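Local structure of SdbC (Legionella pneumophila subsp. pneumophila, 4KSN) at residues Y15-D20 with T61-Q66. The protein is an effector of Legionella pneumophila whose molecular function is unknown, and the chain described here is its C-terminal domain. The protein carries 1 engineered substitution. Residues are numbered along the deposited sequence.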
loop_
_atom_site.group_PDB
_atom_site.type_symbol
_atom_site.label_atom_id
_atom_site.label_comp_id
_atom_site.label_asym_id
_atom_site.label_seq_id
_atom_site.Cartn_x
_atom_site.Cartn_y
_atom_site.Cartn_z
ATOM N N TYR A 15 -12.034 5.853 11.076
ATOM C CA TYR A 15 -12.707 7.122 11.037
ATOM C C TYR A 15 -14.042 6.983 11.789
ATOM O O TYR A 15 -14.770 6.016 11.575
ATOM C CB TYR A 15 -12.939 7.554 9.583
ATOM C CG TYR A 15 -11.695 7.854 8.871
ATOM C CD1 TYR A 15 -10.954 6.837 8.218
ATOM C CD2 TYR A 15 -11.143 9.112 8.934
ATOM C CE1 TYR A 15 -9.765 7.098 7.660
ATOM C CE2 TYR A 15 -9.913 9.366 8.362
ATOM C CZ TYR A 15 -9.264 8.378 7.702
ATOM O OH TYR A 15 -8.074 8.628 7.122
ATOM N N LEU A 16 -14.341 7.960 12.630
ATOM C CA LEU A 16 -15.627 8.105 13.261
ATOM C C LEU A 16 -16.421 9.091 12.446
ATOM O O LEU A 16 -15.993 10.247 12.280
ATOM C CB LEU A 16 -15.414 8.640 14.669
ATOM C CG LEU A 16 -16.619 8.759 15.573
ATOM C CD1 LEU A 16 -17.314 7.420 15.842
ATOM C CD2 LEU A 16 -16.161 9.361 16.887
ATOM N N LEU A 17 -17.515 8.607 11.887
ATOM C CA LEU A 17 -18.286 9.315 10.929
ATOM C C LEU A 17 -19.659 9.527 11.567
ATOM O O LEU A 17 -20.283 8.593 12.026
ATOM C CB LEU A 17 -18.473 8.546 9.622
ATOM C CG LEU A 17 -17.301 8.379 8.635
ATOM C CD1 LEU A 17 -17.906 7.924 7.299
ATOM C CD2 LEU A 17 -16.357 9.606 8.465
ATOM N N LYS A 18 -20.148 10.766 11.465
ATOM C CA LYS A 18 -21.435 11.094 12.056
ATOM C C LYS A 18 -22.131 12.021 11.099
ATOM O O LYS A 18 -21.523 12.836 10.506
ATOM C CB LYS A 18 -21.276 11.683 13.484
ATOM C CG LYS A 18 -20.772 10.741 14.513
ATOM C CD LYS A 18 -20.442 11.441 15.829
ATOM C CE LYS A 18 -20.017 10.494 16.927
ATOM N NZ LYS A 18 -21.097 9.562 17.422
ATOM N N TYR A 19 -23.420 11.819 10.880
ATOM C CA TYR A 19 -24.142 12.641 9.897
ATOM C C TYR A 19 -25.621 12.788 10.292
ATOM O O TYR A 19 -26.237 11.903 10.849
ATOM C CB TYR A 19 -24.004 12.102 8.474
ATOM C CG TYR A 19 -24.639 10.756 8.232
ATOM C CD1 TYR A 19 -25.958 10.640 7.809
ATOM C CD2 TYR A 19 -23.896 9.578 8.376
ATOM C CE1 TYR A 19 -26.557 9.383 7.621
ATOM C CE2 TYR A 19 -24.458 8.346 8.157
ATOM C CZ TYR A 19 -25.763 8.233 7.752
ATOM O OH TYR A 19 -26.277 7.017 7.542
ATOM N N ASP A 20 -26.144 13.976 10.053
ATOM C CA ASP A 20 -27.554 14.264 10.321
ATOM C C ASP A 20 -28.347 13.656 9.167
ATOM O O ASP A 20 -27.988 13.825 7.993
ATOM C CB ASP A 20 -27.743 15.782 10.410
ATOM C CG ASP A 20 -29.219 16.203 10.427
ATOM O OD1 ASP A 20 -30.007 15.653 11.222
ATOM O OD2 ASP A 20 -29.530 17.082 9.615
ATOM N N THR A 61 -21.652 17.738 4.919
ATOM C CA THR A 61 -22.698 17.071 5.639
ATOM C C THR A 61 -22.236 15.871 6.477
ATOM O O THR A 61 -23.029 15.286 7.135
ATOM C CB THR A 61 -23.819 16.586 4.693
ATOM O OG1 THR A 61 -23.243 15.856 3.606
ATOM C CG2 THR A 61 -24.594 17.778 4.130
ATOM N N VAL A 62 -20.966 15.526 6.509
ATOM C CA VAL A 62 -20.573 14.376 7.294
ATOM C C VAL A 62 -19.427 14.773 8.214
ATOM O O VAL A 62 -18.419 15.238 7.720
ATOM C CB VAL A 62 -20.084 13.262 6.341
ATOM C CG1 VAL A 62 -19.594 12.077 7.153
ATOM C CG2 VAL A 62 -21.184 12.820 5.370
ATOM N N SER A 63 -19.547 14.567 9.518
ATOM C CA SER A 63 -18.456 14.847 10.455
ATOM C C SER A 63 -17.498 13.645 10.441
ATOM O O SER A 63 -17.955 12.533 10.571
ATOM C CB SER A 63 -19.082 15.037 11.829
ATOM O OG SER A 63 -18.176 14.859 12.888
ATOM N N LEU A 64 -16.206 13.891 10.325
ATOM C CA LEU A 64 -15.225 12.814 10.287
ATOM C C LEU A 64 -14.141 13.161 11.275
ATOM O O LEU A 64 -13.632 14.290 11.268
ATOM C CB LEU A 64 -14.672 12.800 8.881
ATOM C CG LEU A 64 -13.461 11.932 8.543
ATOM C CD1 LEU A 64 -13.549 11.663 7.063
ATOM C CD2 LEU A 64 -12.115 12.566 8.893
ATOM N N ARG A 65 -13.811 12.235 12.157
ATOM C CA ARG A 65 -12.659 12.346 12.994
ATOM C C ARG A 65 -11.790 11.083 12.779
ATOM O O ARG A 65 -12.315 9.998 12.702
ATOM C CB ARG A 65 -13.053 12.404 14.471
ATOM C CG ARG A 65 -13.799 13.712 14.864
ATOM C CD ARG A 65 -12.893 14.941 14.661
ATOM N NE ARG A 65 -11.513 14.772 15.173
ATOM C CZ ARG A 65 -11.107 15.099 16.406
ATOM N NH1 ARG A 65 -9.863 14.911 16.765
ATOM N NH2 ARG A 65 -11.962 15.630 17.309
ATOM N N GLN A 66 -10.505 11.276 12.676
ATOM C CA GLN A 66 -9.572 10.197 12.392
ATOM C C GLN A 66 -8.991 9.645 13.669
ATOM O O GLN A 66 -8.565 10.388 14.583
ATOM C CB GLN A 66 -8.463 10.710 11.479
ATOM C CG GLN A 66 -7.540 9.610 10.964
ATOM C CD GLN A 66 -6.497 10.127 9.996
ATOM O OE1 GLN A 66 -6.707 11.131 9.336
ATOM N NE2 GLN A 66 -5.394 9.438 9.891
HETATM O O HOH W 1 -6.562 11.183 6.218
HETATM O O HOH W 2 -17.326 12.337 13.747
HETATM O O HOH W 3 -24.706 15.988 9.000
#
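Four backbone hydrogen bonds tie 15-20 to 61-66 as neighbouring strands of an antiparallel sheet, in which strand 10-20 lies between strands 26-33 and 62-71. Leu16 and Arg65 form one hydrogen-bonded pair, Leu16 N to Arg65 O at 2.9 Å and Arg65 N to Leu16 O at 3.0 Å; Lys18 and Ser63 form the next, Lys18 N to Ser63 O at 3.0 Å and Ser63 N to Lys18 O at 2.8 Å. Beyond the Lys18-Ser63 pair, a water joins the two backbones, accepting from Asp20 N at 2.7 Å and donating to Thr61 O at 2.6 Å.

Side chains alternate between the two faces. Leu16, Lys18, Ser63 and Arg65 share the more polar one. Lys18, Ser63 and Arg65 tolerate solvent there, Lys18 NZ hydrogen-bonding Ser28 of the adjoining strand, while aliphatic Leu16 packs on Leu34 of a second subunit and Leu7 of a third. Tyr15, Leu17, Tyr19, Val62 and Leu64 occupy the other with Gln66, their aliphatic and aromatic groups suiting burial. There Leu17 CD2 lies 3.6 Å from Leu64 CB, and Pro56 covers Tyr15 and Leu64. The second subunit packs here too: its Val62 meets Val62, its Leu64 touches Tyr19, and its Leu57 carbonyl accepts a hydrogen bond from the Tyr19 hydroxyl. Tyr15 closes the apolar row with its ring edge, CD2 lying 3.6 Å from Leu64 CD2. Gln66, a long amide, serves both characters: its CG lies 3.5 Å from Tyr15 CE2, while Gln66 OE1 and Tyr15 OH share a water, each 3.1 Å from it.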